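Local coordinates for protein transcriptional regulator, TetR family (Agrobacterium tumefaciens, PDB 2G7S) that probably binds DNA as a dimer to regulate transcription, as in the TetR family, at residues L20-G25 with T100-V105; W134-L139 with G152-N157; G167-A172 with A179-I184. All blocks are in the same frame, centred on the assembly; numbering follows the deposited sequence. Where two conformers were deposited one is given.

Contact 1. Residues L20-G25 with T100-V105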
loop_
_atom_site.group_PDB
_atom_site.type_symbol
_atom_site.label_atom_id
_atom_site.label_comp_id
_atom_site.label_asym_id
_atom_site.label_seq_id
_atom_site.Cartn_x
_atom_site.Cartn_y
_atom_site.Cartn_z
ATOM N N LEU A 20 -8.093 -5.847 -14.349
ATOM C CA LEU A 20 -9.006 -6.072 -13.215
ATOM C C LEU A 20 -8.240 -6.111 -11.879
ATOM O O LEU A 20 -8.721 -5.618 -10.861
ATOM C CB LEU A 20 -9.857 -7.377 -13.371
ATOM C CG LEU A 20 -10.717 -7.393 -14.683
ATOM C CD1 LEU A 20 -11.417 -8.734 -14.744
ATOM C CD2 LEU A 20 -11.725 -6.213 -14.630
ATOM N N ILE A 21 -7.068 -6.772 -11.872
ATOM C CA ILE A 21 -6.345 -6.927 -10.636
ATOM C C ILE A 21 -5.831 -5.559 -10.115
ATOM O O ILE A 21 -5.722 -5.356 -8.869
ATOM C CB ILE A 21 -5.243 -7.973 -10.783
ATOM C CG1 ILE A 21 -5.068 -8.827 -9.577
ATOM C CG2 ILE A 21 -4.056 -7.434 -11.520
ATOM C CD1 ILE A 21 -4.204 -10.086 -9.788
ATOM N N ILE A 22 -5.529 -4.632 -11.035
ATOM C CA ILE A 22 -5.104 -3.306 -10.605
ATOM C C ILE A 22 -6.217 -2.506 -9.951
ATOM O O ILE A 22 -5.963 -1.551 -9.173
ATOM C CB ILE A 22 -4.401 -2.605 -11.811
ATOM C CG1 ILE A 22 -3.085 -3.294 -12.093
ATOM C CG2 ILE A 22 -4.147 -1.120 -11.516
ATOM C CD1 ILE A 22 -2.554 -2.896 -13.482
ATOM N N ARG A 23 -7.466 -2.874 -10.213
ATOM C CA ARG A 23 -8.560 -2.198 -9.536
ATOM C C ARG A 23 -8.769 -2.622 -8.099
ATOM O O ARG A 23 -9.183 -1.830 -7.254
ATOM C CB ARG A 23 -9.873 -2.368 -10.299
ATOM C CG ARG A 23 -9.903 -1.566 -11.620
ATOM C CD ARG A 23 -10.804 -2.216 -12.625
ATOM N NE ARG A 23 -12.089 -2.718 -12.132
ATOM C CZ ARG A 23 -12.337 -4.011 -11.918
ATOM N NH1 ARG A 23 -11.371 -4.876 -12.066
ATOM N NH2 ARG A 23 -13.536 -4.438 -11.550
ATOM N N GLY A 24 -8.574 -3.911 -7.823
ATOM C CA GLY A 24 -8.976 -4.430 -6.498
ATOM C C GLY A 24 -8.242 -5.628 -5.978
ATOM O O GLY A 24 -8.742 -6.159 -5.003
ATOM N N GLY A 25 -7.158 -6.079 -6.620
ATOM C CA GLY A 25 -6.402 -7.202 -6.129
ATOM C C GLY A 25 -6.969 -8.571 -6.508
ATOM O O GLY A 25 -7.942 -8.727 -7.273
ATOM N N THR A 100 -5.354 3.922 -16.749
ATOM C CA THR A 100 -5.691 2.567 -17.171
ATOM C C THR A 100 -5.137 1.560 -16.122
ATOM O O THR A 100 -5.896 0.694 -15.607
ATOM C CB THR A 100 -5.173 2.362 -18.616
ATOM O OG1 THR A 100 -6.014 3.111 -19.515
ATOM C CG2 THR A 100 -5.121 0.883 -19.022
ATOM N N HIS A 101 -3.850 1.744 -15.758
ATOM C CA HIS A 101 -3.030 0.950 -14.819
ATOM C C HIS A 101 -2.300 1.921 -13.813
ATOM O O HIS A 101 -1.099 2.035 -13.800
ATOM C CB HIS A 101 -1.961 0.199 -15.623
ATOM C CG HIS A 101 -2.494 -0.933 -16.492
ATOM N ND1 HIS A 101 -1.655 -1.778 -17.190
ATOM C CD2 HIS A 101 -3.749 -1.434 -16.655
ATOM C CE1 HIS A 101 -2.378 -2.683 -17.833
ATOM N NE2 HIS A 101 -3.656 -2.487 -17.541
ATOM N N PRO A 102 -3.060 2.656 -12.976
ATOM C CA PRO A 102 -2.520 3.676 -12.088
ATOM C C PRO A 102 -1.978 3.102 -10.772
ATOM O O PRO A 102 -1.830 3.839 -9.814
ATOM C CB PRO A 102 -3.736 4.577 -11.800
ATOM C CG PRO A 102 -4.873 3.528 -11.725
ATOM C CD PRO A 102 -4.547 2.588 -12.887
ATOM N N PHE A 103 -1.678 1.811 -10.725
ATOM C CA PHE A 103 -1.148 1.207 -9.496
ATOM C C PHE A 103 -0.259 0.047 -9.945
ATOM O O PHE A 103 -0.586 -0.628 -10.944
ATOM C CB PHE A 103 -2.277 0.702 -8.591
ATOM C CG PHE A 103 -2.001 0.857 -7.086
ATOM C CD1 PHE A 103 -2.537 1.892 -6.364
ATOM C CD2 PHE A 103 -1.239 -0.073 -6.419
ATOM C CE1 PHE A 103 -2.329 2.035 -5.004
ATOM C CE2 PHE A 103 -1.049 0.038 -5.048
ATOM C CZ PHE A 103 -1.556 1.088 -4.356
ATOM N N CYS A 104 0.800 -0.220 -9.214
ATOM C CA CYS A 104 1.663 -1.362 -9.490
ATOM C C CYS A 104 0.925 -2.668 -9.067
ATOM O O CYS A 104 0.438 -2.775 -7.945
ATOM C CB CYS A 104 2.936 -1.160 -8.680
ATOM S SG CYS A 104 3.989 -2.685 -8.706
ATOM N N VAL A 105 0.850 -3.647 -9.976
ATOM C CA VAL A 105 0.229 -4.937 -9.670
ATOM C C VAL A 105 0.851 -5.552 -8.442
ATOM O O VAL A 105 0.146 -6.141 -7.606
ATOM C CB VAL A 105 0.525 -5.864 -10.913
ATOM C CG1 VAL A 105 0.221 -7.337 -10.575
ATOM C CG2 VAL A 105 -0.238 -5.408 -12.162
#
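The carbonyl oxygen of Ile21 takes two backbone N-H groups near the end of the first helix, a good bond from Gly25 N at 2.8 Å and a weak one from Gly24 N, while the Ile21 side chain only brushes Val105. The contact itself is carried by Ile22, which packs against His101, Pro102, Phe103 and Val105. Its CG2 branch lies against the backbone of the loop, 3.6 Å from Phe103 O, with Pro102 CD and Phe103 CB also close by. The other branch, CG1, sits beside the backbone N (chi1 -69°) and reaches Val105 CG2 at 3.5 Å. From there CD1 comes down over one face of the His101 ring, 3.8 Å from its centroid and 22° off the normal, a CH-pi contact. This is a joint between the two domains of the TetR fold: the first helix of the DNA-binding domain meets the loop between helices 81-98 and 105-110 of the C-terminal domain. A hydrogen bond between His101 NE2 and Thr19 OG1 helps fix the turn of the imidazole. The carbonyl oxygen of Ile22 bonds to Arg173, whose side chain also packs on Pro102 and Phe103.

Contact 2. Residues W134-L139 with G152-N157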
loop_
_atom_site.group_PDB
_atom_site.type_symbol
_atom_site.label_atom_id
_atom_site.label_comp_id
_atom_site.label_asym_id
_atom_site.label_seq_id
_atom_site.Cartn_x
_atom_site.Cartn_y
_atom_site.Cartn_z
ATOM N N TRP A 134 17.500 -2.725 -8.205
ATOM C CA TRP A 134 17.738 -1.702 -9.240
ATOM C C TRP A 134 17.955 -0.342 -8.628
ATOM O O TRP A 134 18.912 0.376 -8.987
ATOM C CB TRP A 134 16.555 -1.665 -10.251
ATOM C CG TRP A 134 16.800 -0.663 -11.356
ATOM C CD1 TRP A 134 17.642 -0.868 -12.433
ATOM C CD2 TRP A 134 16.251 0.661 -11.521
ATOM N NE1 TRP A 134 17.667 0.256 -13.226
ATOM C CE2 TRP A 134 16.817 1.204 -12.697
ATOM C CE3 TRP A 134 15.356 1.436 -10.806
ATOM C CZ2 TRP A 134 16.473 2.474 -13.185
ATOM C CZ3 TRP A 134 15.022 2.725 -11.312
ATOM C CH2 TRP A 134 15.615 3.216 -12.464
ATOM N N LEU A 135 17.060 0.069 -7.749
ATOM C CA LEU A 135 17.207 1.397 -7.119
ATOM C C LEU A 135 18.544 1.477 -6.355
ATOM O O LEU A 135 19.185 2.529 -6.325
ATOM C CB LEU A 135 16.023 1.621 -6.134
ATOM C CG LEU A 135 14.676 1.803 -6.824
ATOM C CD1 LEU A 135 13.602 1.696 -5.751
ATOM C CD2 LEU A 135 14.590 3.192 -7.535
ATOM N N THR A 136 18.918 0.394 -5.694
ATOM C CA THR A 136 20.176 0.389 -4.934
ATOM C C THR A 136 21.335 0.647 -5.887
ATOM O O THR A 136 22.225 1.446 -5.595
ATOM C CB THR A 136 20.374 -0.987 -4.193
ATOM O OG1 THR A 136 19.349 -1.137 -3.204
ATOM C CG2 THR A 136 21.771 -1.088 -3.506
ATOM N N ALA A 137 21.335 -0.051 -7.029
ATOM C CA ALA A 137 22.416 0.137 -8.008
ATOM C C ALA A 137 22.419 1.561 -8.582
ATOM O O ALA A 137 23.521 2.125 -8.779
ATOM C CB ALA A 137 22.349 -0.920 -9.080
ATOM N N VAL A 138 21.258 2.157 -8.854
ATOM C CA VAL A 138 21.219 3.520 -9.362
ATOM C C VAL A 138 21.796 4.444 -8.288
ATOM O O VAL A 138 22.639 5.344 -8.610
ATOM C CB VAL A 138 19.775 3.955 -9.643
ATOM C CG1 VAL A 138 19.713 5.466 -10.012
ATOM C CG2 VAL A 138 19.211 3.062 -10.773
ATOM N N LEU A 139 21.378 4.280 -7.014
ATOM C CA LEU A 139 21.912 5.162 -5.976
ATOM C C LEU A 139 23.462 4.999 -5.836
ATOM O O LEU A 139 24.182 5.977 -5.629
ATOM C CB LEU A 139 21.185 4.869 -4.644
ATOM C CG LEU A 139 19.714 5.338 -4.693
ATOM C CD1 LEU A 139 19.010 4.670 -3.561
ATOM C CD2 LEU A 139 19.625 6.854 -4.510
ATOM N N GLY A 152 23.204 7.152 5.323
ATOM C CA GLY A 152 22.942 5.714 5.344
ATOM C C GLY A 152 23.333 5.087 4.017
ATOM O O GLY A 152 23.820 5.756 3.121
ATOM N N THR A 153 23.126 3.787 3.919
ATOM C CA THR A 153 23.627 3.085 2.740
ATOM C C THR A 153 22.725 3.271 1.529
ATOM O O THR A 153 21.541 3.654 1.640
ATOM C CB THR A 153 23.654 1.588 3.046
ATOM O OG1 THR A 153 22.345 1.129 3.291
ATOM C CG2 THR A 153 24.567 1.302 4.293
ATOM N N ALA A 154 23.246 2.921 0.364
ATOM C CA ALA A 154 22.410 2.960 -0.838
ATOM C C ALA A 154 21.222 2.021 -0.688
ATOM O O ALA A 154 20.100 2.409 -1.056
ATOM C CB ALA A 154 23.228 2.555 -2.051
ATOM N N ARG A 155 21.440 0.804 -0.174
ATOM C CA ARG A 155 20.264 -0.117 -0.025
ATOM C C ARG A 155 19.220 0.464 0.920
ATOM O O ARG A 155 18.001 0.389 0.651
ATOM C CB ARG A 155 20.745 -1.460 0.541
ATOM C CG ARG A 155 19.617 -2.422 0.915
ATOM C CD ARG A 155 18.915 -2.908 -0.311
ATOM N NE ARG A 155 19.759 -3.898 -0.986
ATOM C CZ ARG A 155 19.391 -4.592 -2.083
ATOM N NH1 ARG A 155 18.208 -4.356 -2.693
ATOM N NH2 ARG A 155 20.196 -5.525 -2.577
ATOM N N ALA A 156 19.646 1.070 2.044
ATOM C CA ALA A 156 18.624 1.612 2.951
ATOM C C ALA A 156 17.848 2.748 2.293
ATOM O O ALA A 156 16.610 2.870 2.451
ATOM C CB ALA A 156 19.275 2.152 4.246
ATOM N N ASN A 157 18.548 3.556 1.494
ATOM C CA ASN A 157 17.845 4.614 0.756
ATOM C C ASN A 157 16.943 4.051 -0.338
ATOM O O ASN A 157 15.875 4.638 -0.608
ATOM C CB ASN A 157 18.845 5.602 0.193
ATOM C CG ASN A 157 19.284 6.594 1.272
ATOM O OD1 ASN A 157 18.622 7.604 1.490
ATOM N ND2 ASN A 157 20.389 6.267 1.973
#
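Thr136 and Leu139, one turn apart on helix 118-144, meet the first turn of helix 154-173 through Ala154, Arg155 and Asn157. The apolar part is close-fitting. Leu139 CB lies 4.0 Å from Ala154 CB, and Leu139 CD1 reaches further along, to 3.5 Å from Ala154 O and on to the CB of Asn157, whose side chain it crosses at about a right angle. Ala154 CB also rests against the carbonyl oxygen of Thr136, and Thr136 CG2 lies over the backbone of Arg155. Small side chains let the two backbones come close: Thr136 CA and Arg155 CA are 4.9 Å apart.

The polar side chain reaching across is that of Arg155. Its CG stands anti to the backbone N (chi1 172°), and bends at chi2 and chi3 then fold the chain back over Thr136. Thr136 OG1 is 3.4 Å from Arg155 CD and lies over one face of the guanidinium; the angle to Arg155 NH1 is poor for a hydrogen bond, so this is packing, and the hydroxyl's own hydrogen bond is to Ser132 O. The guanidinium finds its charge partner in Asp133, with Ser132 OG as a further hydrogen-bond partner.

Hydrogen bonding within residues 152-157 shapes the helix start. Thr153 is the N-cap, its OG1 accepting from Ala156 N at 3.0 Å. Thr153 O takes both the backbone N and, at 2.9 Å, the ND2 of Asn157; the amide donates within its own plane but approaches from 47° above the carbonyl plane. ND2 also bonds to Thr151 O.

Around this joint Leu135 packs on helices 154-173 and 81-98, Val138 packs on helix 81-98, and Leu139 and Asn157 touch Ile192 and Met188 of helix 180-192.

Contact 3. Residues G167-A172 with A179-I184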
loop_
_atom_site.group_PDB
_atom_site.type_symbol
_atom_site.label_atom_id
_atom_site.label_comp_id
_atom_site.label_asym_id
_atom_site.label_seq_id
_atom_site.Cartn_x
_atom_site.Cartn_y
_atom_site.Cartn_z
ATOM N N GLY A 167 3.784 4.065 -1.133
ATOM C CA GLY A 167 2.872 4.791 -0.284
ATOM C C GLY A 167 2.265 5.956 -1.065
ATOM O O GLY A 167 1.123 6.381 -0.749
ATOM N N ALA A 168 3.017 6.570 -1.988
ATOM C CA ALA A 168 2.498 7.698 -2.765
ATOM C C ALA A 168 1.418 7.233 -3.760
ATOM O O ALA A 168 0.428 7.954 -3.970
ATOM C CB ALA A 168 3.657 8.363 -3.509
HETATM N N MSE A 169 1.610 6.052 -4.391
HETATM C CA MSE A 169 0.575 5.479 -5.232
HETATM C C MSE A 169 -0.711 5.334 -4.395
HETATM O O MSE A 169 -1.864 5.515 -4.928
HETATM C CB MSE A 169 0.995 4.001 -5.709
HETATM C CG MSE A 169 1.965 3.955 -6.741
HETATM SE SE MSE A 169 2.285 1.971 -6.793
HETATM C CE MSE A 169 3.955 2.429 -8.148
ATOM N N LEU A 170 -0.559 4.886 -3.158
ATOM C CA LEU A 170 -1.704 4.627 -2.313
ATOM C C LEU A 170 -2.407 5.941 -1.993
ATOM O O LEU A 170 -3.642 6.058 -2.085
ATOM C CB LEU A 170 -1.227 3.954 -1.005
ATOM C CG LEU A 170 -2.345 3.437 -0.136
ATOM C CD1 LEU A 170 -3.029 2.236 -0.802
ATOM C CD2 LEU A 170 -1.819 3.052 1.236
ATOM N N SER A 171 -1.638 6.988 -1.610
ATOM C CA SER A 171 -2.287 8.297 -1.327
ATOM C C SER A 171 -2.961 8.860 -2.569
ATOM O O SER A 171 -4.040 9.439 -2.438
ATOM C CB SER A 171 -1.297 9.323 -0.746
ATOM O OG SER A 171 -1.062 8.950 0.629
ATOM N N ALA A 172 -2.355 8.665 -3.759
ATOM C CA ALA A 172 -3.007 9.206 -4.995
ATOM C C ALA A 172 -4.364 8.489 -5.199
ATOM O O ALA A 172 -5.359 9.142 -5.568
ATOM C CB ALA A 172 -2.094 9.012 -6.165
ATOM N N ALA A 179 -1.517 15.257 -8.501
ATOM C CA ALA A 179 -0.246 15.854 -8.081
ATOM C C ALA A 179 0.298 15.168 -6.858
ATOM O O ALA A 179 1.443 15.369 -6.592
ATOM C CB ALA A 179 -0.442 17.340 -7.715
ATOM N N THR A 180 -0.495 14.359 -6.145
ATOM C CA THR A 180 -0.003 13.717 -4.922
ATOM C C THR A 180 1.257 12.896 -5.133
ATOM O O THR A 180 2.165 12.913 -4.287
ATOM C CB THR A 180 -1.154 12.821 -4.394
ATOM O OG1 THR A 180 -2.150 13.724 -3.909
ATOM C CG2 THR A 180 -0.758 11.943 -3.350
ATOM N N PHE A 181 1.302 12.120 -6.218
ATOM C CA PHE A 181 2.415 11.181 -6.354
ATOM C C PHE A 181 3.746 11.922 -6.429
ATOM O O PHE A 181 4.703 11.591 -5.671
ATOM C CB PHE A 181 2.226 10.286 -7.586
ATOM C CG PHE A 181 3.311 9.238 -7.739
ATOM C CD1 PHE A 181 3.249 8.032 -7.056
ATOM C CD2 PHE A 181 4.396 9.480 -8.543
ATOM C CE1 PHE A 181 4.293 7.077 -7.185
ATOM C CE2 PHE A 181 5.427 8.561 -8.676
ATOM C CZ PHE A 181 5.382 7.350 -8.001
ATOM N N GLY A 182 3.820 12.975 -7.249
ATOM C CA GLY A 182 5.040 13.751 -7.311
ATOM C C GLY A 182 5.315 14.551 -6.041
ATOM O O GLY A 182 6.458 14.725 -5.603
ATOM N N ALA A 183 4.238 15.069 -5.427
ATOM C CA ALA A 183 4.430 15.883 -4.226
ATOM C C ALA A 183 5.042 15.072 -3.096
ATOM O O ALA A 183 5.714 15.637 -2.189
ATOM C CB ALA A 183 3.090 16.424 -3.755
ATOM N N ILE A 184 4.817 13.759 -3.106
ATOM C CA ILE A 184 5.376 12.926 -2.050
ATOM C C ILE A 184 6.770 12.405 -2.441
ATOM O O ILE A 184 7.652 12.325 -1.524
ATOM C CB ILE A 184 4.428 11.749 -1.750
ATOM C CG1 ILE A 184 3.187 12.300 -1.046
ATOM C CG2 ILE A 184 5.094 10.641 -0.925
ATOM C CD1 ILE A 184 2.045 11.308 -1.018
#
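Phe181 reaches helix 154-173 because its CG stands anti to the backbone N (chi1 -177°), which swings the ring along the flank of Ala168 and Met169. With OG1 of Thr180 beside the backbone N (chi1 -71°), the methyl CG2 falls anti to that N and faces Ser171 and Ala172. Phe181 CD1 is 3.6 Å from Ala168 CB; Met169 N lies at the ring edge, near its plane, 3.7 Å from that same CD1. Next to it, CE1 meets CG of Met169, a selenomethionine whose extended chain runs alongside the phenylalanine and points the same way. Thr180 CG2 lies against Ser171 CB, at 3.7 Å, and Ala172 N, while its hydroxyl turns to Asp177 and Gly176, just before the helix. One helical turn on, Ile184 packs on Ala168 from the side away from Phe181: CG2 meets Ala168 CB at 3.7 Å, and CD1 reaches Ser171 CB. The small Ala168 thus sits between Phe181 and Ile184, and the two short helix axes approach to 8.4 Å at 144°, roughly antiparallel. Helix 81-98 backs Phe181 through Ile89, Glu93 and Ile96. Ser171 and Ile184 also touch Phe128 and Ala163 of the second subunit, consistent with the helix pair that each TetR-family monomer contributes to a four-helix dimer bundle.

Contacts 1 and 3 touch directly: the Phe103 ring from contact 1 packs on helix 154-173, with Phe103 CE1 3.5 Å from Met169 O, and Cys104 N is 3.6 Å from Met169 SE. Through these touches the seam between the domains abuts a helix that helps form the dimer. Their centres are 15 Å apart, and both contacts also touch the second subunit. Contact 2 stands apart, its centre 27 Å from that of contact 1 on the opposite side of the chain's centre. It shares helix 154-173 with contact 3, using the start of that helix where contact 3 uses its end; their centres are 21 Å apart and their nearest atoms about 10 Å.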